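Protease VII (Escherichia coli, PDB 1I78) hydrolyses peptide bonds as a beta-barrel endoprotease of the outer membrane, an omptin that prefers sites between two basic residues. Local coordinates at residues D15-T20 / K246-G251; W58-M61 / S65-A68. The protein carries 3 engineered substitutions. All coordinates share one frame; numbering follows the deposited sequence.

Contact 1 of 2, residues D15-T20 / K246-G251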
ATOM      1  N   ASP A  15     -21.270   4.959   2.830  1.00 47.64           N
ATOM      2  CA  ASP A  15     -20.605   3.914   3.580  1.00 46.61           C
ATOM      3  C   ASP A  15     -19.520   4.537   4.447  1.00 44.69           C
ATOM      4  O   ASP A  15     -18.577   5.127   3.929  1.00 41.49           O
ATOM      5  CB  ASP A  15     -19.979   2.934   2.587  1.00 51.05           C
ATOM      6  CG  ASP A  15     -19.509   1.653   3.238  1.00 56.39           C
ATOM      7  OD1 ASP A  15     -18.837   1.726   4.294  1.00 60.06           O
ATOM      8  OD2 ASP A  15     -19.803   0.572   2.676  1.00 58.77           O
ATOM      9  N   ILE A  16     -19.662   4.404   5.762  1.00 42.48           N
ATOM     10  CA  ILE A  16     -18.683   4.944   6.696  1.00 43.43           C
ATOM     11  C   ILE A  16     -18.234   3.818   7.620  1.00 43.53           C
ATOM     12  O   ILE A  16     -19.059   3.055   8.126  1.00 43.34           O
ATOM     13  CB  ILE A  16     -19.285   6.082   7.548  1.00 45.92           C
ATOM     14  CG1 ILE A  16     -18.200   6.713   8.417  1.00 45.47           C
ATOM     15  CG2 ILE A  16     -20.401   5.543   8.439  1.00 48.60           C
ATOM     16  CD1 ILE A  16     -17.125   7.416   7.627  1.00 46.22           C
ATOM     17  N   SER A  17     -16.932   3.690   7.837  1.00 42.01           N
ATOM     18  CA  SER A  17     -16.469   2.622   8.708  1.00 41.67           C
ATOM     19  C   SER A  17     -15.152   2.933   9.381  1.00 42.04           C
ATOM     20  O   SER A  17     -14.428   3.844   8.976  1.00 41.68           O
ATOM     21  CB  SER A  17     -16.340   1.310   7.930  1.00 41.40           C
ATOM     22  OG  SER A  17     -15.159   1.278   7.148  1.00 41.39           O
ATOM     23  N   LEU A  18     -14.858   2.161  10.423  1.00 41.91           N
ATOM     24  CA  LEU A  18     -13.633   2.319  11.187  1.00 40.64           C
ATOM     25  C   LEU A  18     -12.886   1.005  11.246  1.00 38.92           C
ATOM     26  O   LEU A  18     -13.470  -0.065  11.084  1.00 35.52           O
ATOM     27  CB  LEU A  18     -13.949   2.788  12.604  1.00 42.13           C
ATOM     28  CG  LEU A  18     -14.519   4.206  12.677  1.00 46.64           C
ATOM     29  CD1 LEU A  18     -14.821   4.580  14.129  1.00 46.28           C
ATOM     30  CD2 LEU A  18     -13.510   5.177  12.069  1.00 47.52           C
ATOM     31  N   GLY A  19     -11.584   1.088  11.479  1.00 38.71           N
ATOM     32  CA  GLY A  19     -10.808  -0.126  11.559  1.00 38.65           C
ATOM     33  C   GLY A  19      -9.319   0.089  11.603  1.00 37.78           C
ATOM     34  O   GLY A  19      -8.832   1.163  11.962  1.00 38.68           O
ATOM     35  N   THR A  20      -8.596  -0.945  11.198  1.00 36.40           N
ATOM     36  CA  THR A  20      -7.152  -0.916  11.221  1.00 37.46           C
ATOM     37  C   THR A  20      -6.522  -1.331   9.897  1.00 38.33           C
ATOM     38  O   THR A  20      -7.132  -2.031   9.076  1.00 37.11           O
ATOM     39  CB  THR A  20      -6.618  -1.851  12.320  1.00 38.20           C
ATOM     40  OG1 THR A  20      -6.894  -3.208  11.949  1.00 39.40           O
ATOM     41  CG2 THR A  20      -7.301  -1.562  13.654  1.00 34.19           C
ATOM     42  N   LYS A 246     -27.411  -1.236   6.501  1.00 51.23           N
ATOM     43  CA  LYS A 246     -26.675  -2.478   6.679  1.00 48.47           C
ATOM     44  C   LYS A 246     -25.461  -2.342   7.575  1.00 47.60           C
ATOM     45  O   LYS A 246     -24.564  -1.541   7.322  1.00 49.11           O
ATOM     46  CB  LYS A 246     -26.225  -3.052   5.341  1.00 47.99           C
ATOM     47  CG  LYS A 246     -25.460  -4.371   5.502  1.00 50.93           C
ATOM     48  CD  LYS A 246     -25.164  -5.101   4.183  1.00 49.86           C
ATOM     49  CE  LYS A 246     -24.000  -4.487   3.427  1.00 49.72           C
ATOM     50  NZ  LYS A 246     -23.583  -5.341   2.276  1.00 50.60           N
ATOM     51  N   VAL A 247     -25.434  -3.121   8.642  1.00 44.90           N
ATOM     52  CA  VAL A 247     -24.290  -3.088   9.524  1.00 43.28           C
ATOM     53  C   VAL A 247     -23.392  -4.194   8.952  1.00 42.26           C
ATOM     54  O   VAL A 247     -23.865  -5.290   8.617  1.00 41.87           O
ATOM     55  CB  VAL A 247     -24.720  -3.338  10.994  1.00 42.80           C
ATOM     56  CG1 VAL A 247     -24.643  -4.811  11.347  1.00 42.14           C
ATOM     57  CG2 VAL A 247     -23.882  -2.486  11.918  1.00 43.77           C
ATOM     58  N   TYR A 248     -22.108  -3.901   8.795  1.00 40.13           N
ATOM     59  CA  TYR A 248     -21.212  -4.880   8.203  1.00 38.06           C
ATOM     60  C   TYR A 248     -19.781  -4.880   8.735  1.00 35.97           C
ATOM     61  O   TYR A 248     -19.312  -3.926   9.368  1.00 34.22           O
ATOM     62  CB  TYR A 248     -21.183  -4.679   6.684  1.00 38.85           C
ATOM     63  CG  TYR A 248     -20.280  -3.551   6.261  1.00 41.07           C
ATOM     64  CD1 TYR A 248     -18.907  -3.756   6.093  1.00 41.77           C
ATOM     65  CD2 TYR A 248     -20.781  -2.256   6.101  1.00 42.81           C
ATOM     66  CE1 TYR A 248     -18.050  -2.696   5.784  1.00 42.69           C
ATOM     67  CE2 TYR A 248     -19.934  -1.187   5.789  1.00 44.34           C
ATOM     68  CZ  TYR A 248     -18.570  -1.419   5.635  1.00 44.57           C
ATOM     69  OH  TYR A 248     -17.733  -0.370   5.345  1.00 44.85           O
ATOM     70  N   VAL A 249     -19.093  -5.968   8.422  1.00 34.42           N
ATOM     71  CA  VAL A 249     -17.720  -6.190   8.835  1.00 33.05           C
ATOM     72  C   VAL A 249     -16.948  -6.634   7.575  1.00 34.49           C
ATOM     73  O   VAL A 249     -17.486  -7.366   6.730  1.00 32.79           O
ATOM     74  CB  VAL A 249     -17.728  -7.260   9.990  1.00 33.35           C
ATOM     75  CG1 VAL A 249     -17.073  -8.567   9.557  1.00 29.75           C
ATOM     76  CG2 VAL A 249     -17.111  -6.660  11.250  1.00 28.78           C
ATOM     77  N   GLU A 250     -15.708  -6.175   7.419  1.00 34.53           N
ATOM     78  CA  GLU A 250     -14.952  -6.539   6.222  1.00 34.68           C
ATOM     79  C   GLU A 250     -13.464  -6.742   6.422  1.00 31.63           C
ATOM     80  O   GLU A 250     -12.863  -6.146   7.316  1.00 31.39           O
ATOM     81  CB  GLU A 250     -15.154  -5.488   5.102  1.00 37.44           C
ATOM     82  CG  GLU A 250     -14.465  -5.879   3.792  1.00 42.69           C
ATOM     83  CD  GLU A 250     -14.808  -4.985   2.615  1.00 50.86           C
ATOM     84  OE1 GLU A 250     -14.350  -3.819   2.590  1.00 53.50           O
ATOM     85  OE2 GLU A 250     -15.537  -5.457   1.704  1.00 54.96           O
ATOM     86  N   GLY A 251     -12.893  -7.587   5.564  1.00 28.11           N
ATOM     87  CA  GLY A 251     -11.474  -7.879   5.580  1.00 28.45           C
ATOM     88  C   GLY A 251     -10.893  -7.784   4.172  1.00 30.89           C
ATOM     89  O   GLY A 251     -11.389  -8.420   3.227  1.00 30.11           O
TER
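Inside the omptin beta-barrel, D15 and Y248 join two strands that are not neighbours: strand 272-296 runs between 12-31 and 245-267 and pairs antiparallel with each. The backbones are therefore two strand spacings apart, with CA of S17 and CA of Y248 separated by 8.9 Å, and only side chains can span the gap. Tyrosine has the length for it. The Y248 hydroxyl donates a hydrogen bond from OH to D15 OD1, 2.6 Å away, reaching the syn lone pair on the side of OD2. D15 OD1 lies at the ring edge, near the ring plane, while the carboxylate itself is turned 67° from that plane. D15 reaches over because its CG is anti to the backbone N (chi1 -168°). S17, two residues on and also directed inward, supplies a small side chain whose CB lies 3.4 Å from Y248 OH; its own OG hydrogen-bonds T290 of the intervening strand. The alternate residues, such as I16 and V249, lie on the outer surface, where they may face lipid. The bond donated by the phenol hydroxyl would tend to favour the ionised carboxylate, and it fixes the direction of the tyrosine hydroxyl.

Contact 2 of 2, residues W58-M61 / S65-A68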
ATOM      1  N   TRP A  58     -23.354   5.849  -6.381  1.00 46.50           N
ATOM      2  CA  TRP A  58     -24.476   6.355  -7.161  1.00 47.20           C
ATOM      3  C   TRP A  58     -24.913   5.223  -8.077  1.00 47.13           C
ATOM      4  O   TRP A  58     -24.172   4.836  -8.974  1.00 47.07           O
ATOM      5  CB  TRP A  58     -24.053   7.558  -8.020  1.00 48.24           C
ATOM      6  CG  TRP A  58     -23.682   8.814  -7.263  1.00 51.64           C
ATOM      7  CD1 TRP A  58     -24.528   9.823  -6.879  1.00 54.37           C
ATOM      8  CD2 TRP A  58     -22.362   9.229  -6.859  1.00 52.97           C
ATOM      9  NE1 TRP A  58     -23.818  10.842  -6.272  1.00 52.18           N
ATOM     10  CE2 TRP A  58     -22.490  10.505  -6.247  1.00 52.95           C
ATOM     11  CE3 TRP A  58     -21.085   8.650  -6.957  1.00 52.80           C
ATOM     12  CZ2 TRP A  58     -21.386  11.213  -5.739  1.00 52.93           C
ATOM     13  CZ3 TRP A  58     -19.984   9.357  -6.449  1.00 53.47           C
ATOM     14  CH2 TRP A  58     -20.147  10.626  -5.849  1.00 52.72           C
ATOM     15  N   ASP A  59     -26.095   4.663  -7.835  1.00 48.82           N
ATOM     16  CA  ASP A  59     -26.599   3.598  -8.700  1.00 50.57           C
ATOM     17  C   ASP A  59     -27.494   4.235  -9.772  1.00 51.14           C
ATOM     18  O   ASP A  59     -28.719   4.114  -9.730  1.00 51.08           O
ATOM     19  CB  ASP A  59     -27.392   2.564  -7.896  1.00 51.15           C
ATOM     20  CG  ASP A  59     -26.536   1.826  -6.874  1.00 53.94           C
ATOM     21  OD1 ASP A  59     -25.392   1.417  -7.188  1.00 52.72           O
ATOM     22  OD2 ASP A  59     -27.022   1.643  -5.742  1.00 57.67           O
ATOM     23  N   LEU A  60     -26.853   4.912 -10.726  1.00 50.46           N
ATOM     24  CA  LEU A  60     -27.516   5.616 -11.822  1.00 50.44           C
ATOM     25  C   LEU A  60     -28.446   4.802 -12.718  1.00 49.90           C
ATOM     26  O   LEU A  60     -29.535   5.253 -13.053  1.00 50.12           O
ATOM     27  CB  LEU A  60     -26.464   6.272 -12.706  1.00 51.72           C
ATOM     28  CG  LEU A  60     -25.385   7.011 -11.941  1.00 51.69           C
ATOM     29  CD1 LEU A  60     -24.460   7.698 -12.917  1.00 53.15           C
ATOM     30  CD2 LEU A  60     -26.038   8.015 -11.013  1.00 54.00           C
ATOM     31  N   MET A  61     -28.003   3.624 -13.137  1.00 49.00           N
ATOM     32  CA  MET A  61     -28.813   2.774 -14.002  1.00 49.54           C
ATOM     33  C   MET A  61     -28.674   1.334 -13.543  1.00 49.30           C
ATOM     34  O   MET A  61     -27.743   0.998 -12.815  1.00 50.53           O
ATOM     35  CB  MET A  61     -28.349   2.871 -15.458  1.00 50.86           C
ATOM     36  CG  MET A  61     -28.448   4.254 -16.074  1.00 55.06           C
ATOM     37  SD  MET A  61     -28.034   4.251 -17.844  1.00 56.84           S
ATOM     38  CE  MET A  61     -27.280   5.879 -18.010  1.00 57.38           C
ATOM     39  N   SER A  65     -23.054   1.716 -12.079  1.00 40.02           N
ATOM     40  CA  SER A  65     -22.935   2.553 -10.883  1.00 40.57           C
ATOM     41  C   SER A  65     -21.590   3.294 -10.896  1.00 40.85           C
ATOM     42  O   SER A  65     -20.631   2.853 -11.531  1.00 41.24           O
ATOM     43  CB  SER A  65     -23.004   1.706  -9.609  1.00 40.56           C
ATOM     44  OG  SER A  65     -24.256   1.064  -9.451  1.00 44.21           O
ATOM     45  N   ILE A  66     -21.536   4.432 -10.213  1.00 40.24           N
ATOM     46  CA  ILE A  66     -20.304   5.200 -10.101  1.00 40.49           C
ATOM     47  C   ILE A  66     -19.998   5.231  -8.614  1.00 41.10           C
ATOM     48  O   ILE A  66     -20.912   5.308  -7.780  1.00 42.40           O
ATOM     49  CB  ILE A  66     -20.452   6.663 -10.581  1.00 41.99           C
ATOM     50  CG1 ILE A  66     -20.892   6.696 -12.042  1.00 43.31           C
ATOM     51  CG2 ILE A  66     -19.129   7.408 -10.393  1.00 38.77           C
ATOM     52  CD1 ILE A  66     -20.070   5.807 -12.938  1.00 47.42           C
ATOM     53  N   GLY A  67     -18.719   5.165  -8.277  1.00 39.73           N
ATOM     54  CA  GLY A  67     -18.353   5.187  -6.882  1.00 36.62           C
ATOM     55  C   GLY A  67     -17.059   5.907  -6.611  1.00 36.20           C
ATOM     56  O   GLY A  67     -16.149   5.909  -7.436  1.00 35.36           O
ATOM     57  N   ALA A  68     -16.999   6.530  -5.441  1.00 35.32           N
ATOM     58  CA  ALA A  68     -15.827   7.249  -4.981  1.00 36.31           C
ATOM     59  C   ALA A  68     -15.585   6.712  -3.579  1.00 36.39           C
ATOM     60  O   ALA A  68     -16.509   6.615  -2.782  1.00 35.31           O
ATOM     61  CB  ALA A  68     -16.097   8.750  -4.929  1.00 36.27           C
TER
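W58 lies along I66 and A68 of the next strand, and its indole can be followed outward from the backbone. W58 CB stands 3.9 Å from the carbonyl O of I66. Chi1 of -67° sets CG anti to the carbonyl carbon, and the six-membered ring then extends along strand 64-85. W58 CE3 passes the same I66 oxygen, which sits at the ring edge near the plane, and packs against I66 CG2 at 4.1 Å. One atom further, W58 CZ3 meets A68 CB at 4.2 Å, again at the edge. G67, between these two, has no side chain, and its CA also lies beside the ring edge. Alanine is small enough to let the wide indole lie close to the strand, while branched isoleucine offers one arm to W58 and the other, through I66 CG1, to L60 CD1 at 3.8 Å.

The segments belong to an antiparallel hairpin whose short connection joins strands 37-58 and 64-85 at the end where both chain termini lie, the periplasmic end in outer membrane barrels. W58 and I66 form the hydrogen-bonded pair between these segments: W58 N to I66 O is 2.9 Å and almost straight (178°), and I66 N to W58 O is also 2.9 Å. A tryptophan on the outer wall here is consistent with the aromatic girdle of such barrels.

On the other face of the hairpin, S65 OG donates to D59 OD1 at 2.6 Å, and OD1 receives it on its anti lone pair, away from OD2. Serine can both give and accept, and its OG is also hydrogen-bonded to the indole NE1 of W119 on strand 97-119. D59 thereby holds the serine hydroxyl from the turn side, while its backbone bonds to N11 in the N-terminal segment.

From the N terminus the chain runs up strand 12-31, which carries the first half of contact 1, and back down 37-58. The segments of contact 2 then close a short hairpin, with three residues between them, leading into strand 64-85. The chain continues round the barrel wall until strand 245-267 supplies the second half of contact 1, closing a loop of 225 residues that encloses the hairpin. Thus contact 2 nests within contact 1 without crossing it. Contact 2 joins two consecutive strands through the loop between them; contact 1 links the first strand to a late one across 272-296, beside the barrel's closing seam. Their centres are 20 Å apart in the same sheet, and they do not touch.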